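Local coordinates for saframycin Mx1 synthetase B (Legionella pneumophila subsp. pneumophila, PDB 3KXW), which belongs to the fatty acid AMP ligases of the ANL superfamily and holds 5'-O-[(S)-(dodecanoyloxy)(hydroxy)phosphoryl]adenosine in its pocket, at residues K283-G297 and A312-C326. Residues are numbered along the deposited sequence; the frame is centred on the assembly and turned at random.
Sequences KEGLDLSSWVTAFNG and AFKEFGFRKEAFYPC. With 1ZZ (5'-O-[(S)-(dodecanoyloxy)(hydroxy)phosphoryl]adenosine), chain B.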
# COMPACT_ATOMS: atom_id res chain seq x y z
N LYS A 283 1.96 24.29 -11.52
CA LYS A 283 1.56 23.30 -12.52
C LYS A 283 2.20 23.55 -13.89
O LYS A 283 2.20 22.68 -14.76
CB LYS A 283 0.05 23.26 -12.70
CG LYS A 283 -0.76 23.04 -11.42
CD LYS A 283 -2.25 23.14 -11.68
CE LYS A 283 -3.06 22.97 -10.38
NZ LYS A 283 -4.51 23.20 -10.66
N GLU A 284 2.73 24.76 -14.08
CA GLU A 284 3.34 25.12 -15.36
C GLU A 284 4.46 24.13 -15.70
O GLU A 284 5.31 23.85 -14.88
CB GLU A 284 3.86 26.56 -15.32
CG GLU A 284 3.77 27.26 -16.68
CD GLU A 284 4.18 28.74 -16.67
OE1 GLU A 284 4.11 29.41 -15.61
OE2 GLU A 284 4.58 29.23 -17.76
N GLY A 285 4.44 23.58 -16.91
CA GLY A 285 5.42 22.57 -17.25
C GLY A 285 4.92 21.13 -17.25
O GLY A 285 5.59 20.25 -17.78
N LEU A 286 3.75 20.86 -16.65
CA LEU A 286 3.23 19.49 -16.65
C LEU A 286 2.67 19.12 -18.02
O LEU A 286 2.21 19.97 -18.75
CB LEU A 286 2.13 19.33 -15.60
CG LEU A 286 2.55 19.49 -14.15
CD1 LEU A 286 1.33 19.33 -13.23
CD2 LEU A 286 3.66 18.50 -13.79
N ASP A 287 2.71 17.83 -18.34
CA ASP A 287 2.04 17.27 -19.50
C ASP A 287 1.75 15.83 -19.16
O ASP A 287 2.64 14.99 -19.18
CB ASP A 287 2.92 17.32 -20.74
CG ASP A 287 2.30 16.60 -21.94
OD1 ASP A 287 1.12 16.18 -21.87
OD2 ASP A 287 2.98 16.49 -22.98
N LEU A 288 0.49 15.55 -18.87
CA LEU A 288 0.10 14.25 -18.35
C LEU A 288 -0.62 13.42 -19.40
O LEU A 288 -1.31 12.46 -19.08
CB LEU A 288 -0.79 14.44 -17.11
CG LEU A 288 -0.12 15.23 -15.98
CD1 LEU A 288 -1.13 15.59 -14.85
CD2 LEU A 288 1.15 14.55 -15.42
N SER A 289 -0.47 13.81 -20.68
CA SER A 289 -1.18 13.08 -21.74
C SER A 289 -0.77 11.61 -21.88
O SER A 289 -1.57 10.81 -22.34
CB SER A 289 -1.04 13.80 -23.10
OG SER A 289 0.32 14.07 -23.38
N SER A 290 0.46 11.27 -21.51
CA SER A 290 0.94 9.89 -21.60
C SER A 290 0.25 8.97 -20.59
O SER A 290 0.22 7.74 -20.77
CB SER A 290 2.47 9.80 -21.38
OG SER A 290 2.86 10.11 -20.04
N TRP A 291 -0.28 9.58 -19.53
CA TRP A 291 -0.77 8.87 -18.34
C TRP A 291 -2.18 8.33 -18.59
O TRP A 291 -3.16 9.01 -18.33
CB TRP A 291 -0.73 9.84 -17.14
CG TRP A 291 -0.95 9.20 -15.78
CD1 TRP A 291 -0.97 7.86 -15.48
CD2 TRP A 291 -1.13 9.89 -14.54
NE1 TRP A 291 -1.19 7.69 -14.12
CE2 TRP A 291 -1.28 8.92 -13.53
CE3 TRP A 291 -1.20 11.25 -14.20
CZ2 TRP A 291 -1.48 9.26 -12.19
CZ3 TRP A 291 -1.40 11.58 -12.87
CH2 TRP A 291 -1.53 10.60 -11.88
N VAL A 292 -2.27 7.11 -19.13
CA VAL A 292 -3.56 6.57 -19.55
C VAL A 292 -4.26 5.69 -18.53
O VAL A 292 -5.45 5.44 -18.66
CB VAL A 292 -3.46 5.79 -20.90
CG1 VAL A 292 -2.94 6.70 -21.99
CG2 VAL A 292 -2.59 4.52 -20.75
N THR A 293 -3.52 5.25 -17.50
CA THR A 293 -4.10 4.47 -16.41
C THR A 293 -3.61 5.02 -15.08
O THR A 293 -2.45 4.83 -14.70
CB THR A 293 -3.72 3.00 -16.49
OG1 THR A 293 -4.14 2.48 -17.75
CG2 THR A 293 -4.41 2.21 -15.36
N ALA A 294 -4.50 5.73 -14.40
CA ALA A 294 -4.19 6.32 -13.09
C ALA A 294 -4.96 5.48 -12.09
O ALA A 294 -6.15 5.74 -11.83
CB ALA A 294 -4.65 7.76 -13.04
N PHE A 295 -4.32 4.43 -11.57
CA PHE A 295 -5.09 3.49 -10.75
C PHE A 295 -5.33 4.02 -9.34
O PHE A 295 -4.55 4.83 -8.84
CB PHE A 295 -4.51 2.07 -10.77
CG PHE A 295 -3.14 1.98 -10.13
CD1 PHE A 295 -1.99 2.05 -10.91
CD2 PHE A 295 -3.03 1.80 -8.76
CE1 PHE A 295 -0.73 1.97 -10.32
CE2 PHE A 295 -1.77 1.71 -8.17
CZ PHE A 295 -0.63 1.80 -8.93
N ASN A 296 -6.44 3.61 -8.76
CA ASN A 296 -6.87 4.10 -7.48
C ASN A 296 -7.39 2.90 -6.70
O ASN A 296 -8.49 2.41 -6.97
CB ASN A 296 -7.98 5.14 -7.67
CG ASN A 296 -8.38 5.82 -6.39
OD1 ASN A 296 -8.00 5.39 -5.30
ND2 ASN A 296 -9.18 6.87 -6.51
N GLY A 297 -6.59 2.42 -5.76
CA GLY A 297 -6.94 1.25 -4.96
C GLY A 297 -6.22 1.25 -3.62
O GLY A 297 -5.24 1.98 -3.45
N ALA A 312 -8.40 19.88 -11.48
CA ALA A 312 -7.11 20.50 -11.18
C ALA A 312 -6.03 20.28 -12.25
O ALA A 312 -5.12 21.10 -12.40
CB ALA A 312 -6.59 20.04 -9.79
N PHE A 313 -6.13 19.18 -13.01
CA PHE A 313 -5.04 18.85 -13.94
C PHE A 313 -5.41 18.70 -15.42
O PHE A 313 -4.55 18.46 -16.26
CB PHE A 313 -4.22 17.66 -13.40
CG PHE A 313 -3.55 17.99 -12.10
CD1 PHE A 313 -2.40 18.76 -12.08
CD2 PHE A 313 -4.12 17.60 -10.89
CE1 PHE A 313 -1.79 19.09 -10.90
CE2 PHE A 313 -3.51 17.96 -9.68
CZ PHE A 313 -2.35 18.71 -9.69
N LYS A 314 -6.70 18.84 -15.71
CA LYS A 314 -7.20 18.68 -17.08
C LYS A 314 -6.54 19.63 -18.05
O LYS A 314 -6.34 19.29 -19.21
CB LYS A 314 -8.73 18.84 -17.12
CG LYS A 314 -9.25 20.25 -16.88
CD LYS A 314 -10.79 20.27 -16.98
CE LYS A 314 -11.35 21.70 -16.90
NZ LYS A 314 -12.85 21.72 -16.87
N GLU A 315 -6.19 20.83 -17.60
CA GLU A 315 -5.52 21.76 -18.48
C GLU A 315 -4.09 21.32 -18.82
O GLU A 315 -3.45 21.85 -19.74
CB GLU A 315 -5.57 23.18 -17.92
CG GLU A 315 -7.01 23.70 -17.71
CD GLU A 315 -7.88 23.61 -18.98
OE1 GLU A 315 -7.34 23.70 -20.11
OE2 GLU A 315 -9.12 23.46 -18.85
N PHE A 316 -3.60 20.30 -18.11
CA PHE A 316 -2.26 19.79 -18.38
C PHE A 316 -2.25 18.37 -18.93
O PHE A 316 -1.30 17.63 -18.72
CB PHE A 316 -1.36 19.92 -17.16
CG PHE A 316 -1.29 21.33 -16.65
CD1 PHE A 316 -0.30 22.19 -17.10
CD2 PHE A 316 -2.27 21.82 -15.80
CE1 PHE A 316 -0.26 23.51 -16.65
CE2 PHE A 316 -2.24 23.14 -15.36
CZ PHE A 316 -1.24 23.98 -15.79
N GLY A 317 -3.32 18.01 -19.63
CA GLY A 317 -3.36 16.77 -20.39
C GLY A 317 -3.93 15.57 -19.65
O GLY A 317 -4.09 14.49 -20.23
N PHE A 318 -4.26 15.75 -18.37
CA PHE A 318 -4.87 14.64 -17.64
C PHE A 318 -6.32 14.43 -18.07
O PHE A 318 -7.10 15.38 -18.10
CB PHE A 318 -4.80 14.84 -16.11
CG PHE A 318 -5.36 13.65 -15.35
CD1 PHE A 318 -4.59 12.51 -15.17
CD2 PHE A 318 -6.66 13.67 -14.88
CE1 PHE A 318 -5.10 11.40 -14.50
CE2 PHE A 318 -7.20 12.57 -14.21
CZ PHE A 318 -6.42 11.42 -14.03
N ARG A 319 -6.70 13.19 -18.37
CA ARG A 319 -8.07 12.87 -18.75
C ARG A 319 -8.74 12.01 -17.69
O ARG A 319 -8.14 11.09 -17.16
CB ARG A 319 -8.10 12.14 -20.11
CG ARG A 319 -7.87 13.07 -21.30
CD ARG A 319 -7.97 12.33 -22.66
NE ARG A 319 -9.29 11.76 -22.86
CZ ARG A 319 -9.58 10.47 -22.66
NH1 ARG A 319 -8.64 9.61 -22.31
NH2 ARG A 319 -10.83 10.05 -22.85
N LYS A 320 -10.00 12.29 -17.39
CA LYS A 320 -10.65 11.58 -16.29
C LYS A 320 -10.81 10.10 -16.59
O LYS A 320 -10.89 9.29 -15.66
CB LYS A 320 -12.01 12.21 -15.95
CG LYS A 320 -12.62 11.71 -14.62
CD LYS A 320 -13.91 12.47 -14.25
CE LYS A 320 -14.48 12.01 -12.89
NZ LYS A 320 -15.80 12.67 -12.54
N GLU A 321 -10.87 9.76 -17.88
CA GLU A 321 -11.01 8.38 -18.33
C GLU A 321 -9.80 7.54 -17.92
O GLU A 321 -9.84 6.32 -17.95
CB GLU A 321 -11.16 8.32 -19.86
CG GLU A 321 -12.46 8.90 -20.41
CD GLU A 321 -12.50 10.43 -20.36
OE1 GLU A 321 -11.43 11.06 -20.26
OE2 GLU A 321 -13.62 10.99 -20.43
N ALA A 322 -8.69 8.20 -17.60
CA ALA A 322 -7.50 7.47 -17.17
C ALA A 322 -7.73 6.78 -15.81
O ALA A 322 -7.11 5.75 -15.50
CB ALA A 322 -6.31 8.42 -17.08
N PHE A 323 -8.62 7.34 -14.99
CA PHE A 323 -8.78 6.85 -13.62
C PHE A 323 -9.26 5.42 -13.65
O PHE A 323 -10.20 5.10 -14.38
CB PHE A 323 -9.77 7.69 -12.82
CG PHE A 323 -9.13 8.82 -12.07
CD1 PHE A 323 -8.14 8.57 -11.12
CD2 PHE A 323 -9.53 10.13 -12.27
CE1 PHE A 323 -7.58 9.61 -10.40
CE2 PHE A 323 -8.96 11.16 -11.57
CZ PHE A 323 -7.99 10.90 -10.61
N TYR A 324 -8.62 4.57 -12.83
CA TYR A 324 -8.87 3.14 -12.87
C TYR A 324 -9.00 2.62 -11.45
O TYR A 324 -8.01 2.18 -10.86
CB TYR A 324 -7.71 2.42 -13.57
CG TYR A 324 -7.96 0.95 -13.84
CD1 TYR A 324 -8.59 0.53 -14.99
CD2 TYR A 324 -7.54 -0.02 -12.93
CE1 TYR A 324 -8.80 -0.82 -15.26
CE2 TYR A 324 -7.75 -1.39 -13.18
CZ TYR A 324 -8.40 -1.77 -14.35
OH TYR A 324 -8.62 -3.11 -14.59
N PRO A 325 -10.22 2.68 -10.89
CA PRO A 325 -10.50 2.10 -9.57
C PRO A 325 -10.23 0.61 -9.62
O PRO A 325 -10.50 -0.03 -10.63
CB PRO A 325 -11.99 2.38 -9.37
CG PRO A 325 -12.29 3.55 -10.25
CD PRO A 325 -11.39 3.37 -11.45
N CYS A 326 -9.69 0.05 -8.55
CA CYS A 326 -9.46 -1.39 -8.50
C CYS A 326 -9.48 -1.83 -7.05
O CYS A 326 -9.28 -1.01 -6.14
CB CYS A 326 -8.11 -1.77 -9.16
SG CYS A 326 -6.70 -0.75 -8.73
P 1ZZ B . -3.77 -4.73 1.75
C1 1ZZ B . 0.55 -1.84 -11.93
N1 1ZZ B . -9.26 -1.92 -0.06
O1 1ZZ B . -4.60 -2.60 -0.57
C2 1ZZ B . -0.30 -1.50 -10.70
N2 1ZZ B . -8.98 -1.77 -2.27
O2 1ZZ B . -3.47 -4.53 0.13
C3 1ZZ B . -1.40 -2.55 -10.45
N3 1ZZ B . -11.56 -0.67 0.09
O3 1ZZ B . -3.68 -6.14 2.07
C4 1ZZ B . -1.94 -2.45 -9.01
N4 1ZZ B . -12.29 0.08 -2.07
O4 1ZZ B . -2.67 -3.89 2.57
C5 1ZZ B . -3.30 -3.13 -8.84
N5 1ZZ B . -11.18 -0.33 -4.08
O5 1ZZ B . -5.27 -4.12 2.17
C6 1ZZ B . -3.80 -2.86 -7.41
O6 1ZZ B . -7.60 -2.58 1.67
C7 1ZZ B . -5.21 -3.26 -6.93
O7 1ZZ B . -10.17 -3.39 2.77
C8 1ZZ B . -5.69 -2.83 -5.53
O8 1ZZ B . -9.15 -5.59 2.27
C9 1ZZ B . -5.14 -3.81 -4.48
C10 1ZZ B . -4.91 -3.18 -3.08
C11 1ZZ B . -4.11 -4.20 -2.23
C12 1ZZ B . -4.45 -3.97 -0.74
C13 1ZZ B . -6.43 -4.53 1.48
C14 1ZZ B . -7.54 -3.84 2.00
C15 1ZZ B . -8.91 -4.48 1.56
C16 1ZZ B . -9.80 -3.51 1.73
C17 1ZZ B . -9.04 -2.38 1.24
C18 1ZZ B . -8.43 -2.22 -1.21
C19 1ZZ B . -10.23 -1.08 -1.84
C20 1ZZ B . -10.40 -1.22 -0.56
C21 1ZZ B . -12.45 -0.01 -0.61
C22 1ZZ B . -11.31 -0.39 -2.65
O HOH W 1 -4.19 11.47 -18.98
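Strands 293-296 and 323-326 run parallel, their axes 4.3 Å apart at closest and inclined by 32°, with Ala-294, Phe-295 and Asn-296 level with Phe-323, Tyr-324 and Pro-325. Four backbone hydrogen bonds link them, from Ala-294 N to Ala-322 O (2.8 Å), just ahead of the second strand, to Cys-326 N and Asn-296 O. On the sheet face that carries Ala-294 and Phe-323, Phe-318 turns its edge onto the face of Trp-291, the ring planes 63° apart and Phe-318 CD1 3.7 Å from Trp-291 CE3. With CG of Phe-318 anti to its backbone N (chi1 -177°), the ring extends between the indole and Phe-323, and Ala-294 CB meets its edge in plane. The indole NH itself is bonded to Ser-264 O on the neighbouring strand 263-266. These strands are the two arms of a beta-alpha-beta crossover through helix 303-313, adjacent in a mixed sheet of the AMP-binding domain. On the other face, Thr-293 CG2 lies alongside Tyr-324 CB, and beyond them both strands reach the ligand: one face of the Phe-295 ring meets C2, next to the methyl end of the dodecanoyl chain of 1ZZ, Cys-326 SG touches C7 at 3.4 Å, and Cys-326 O accepts a bond from adenine N5. At the far end, Leu-288 N donates to Phe-316 O (2.7 Å), while Leu-288 CD1 packs against the CB atoms of Phe-313 and Phe-318. Lys-283 drapes over the Phe-316 ring, its CB 3.8 Å from the centroid in a CH-pi contact. Extended beyond CG, its chain carries NZ to a lone pair of Ala-312 O (2.8 Å) of helix 303-313, and Glu-280 gives the ammonium a second, charged partner. Between the two ends, a water that accepts from Arg-319 N lies within hydrogen-bonding distance of Leu-288 O and Trp-291 O.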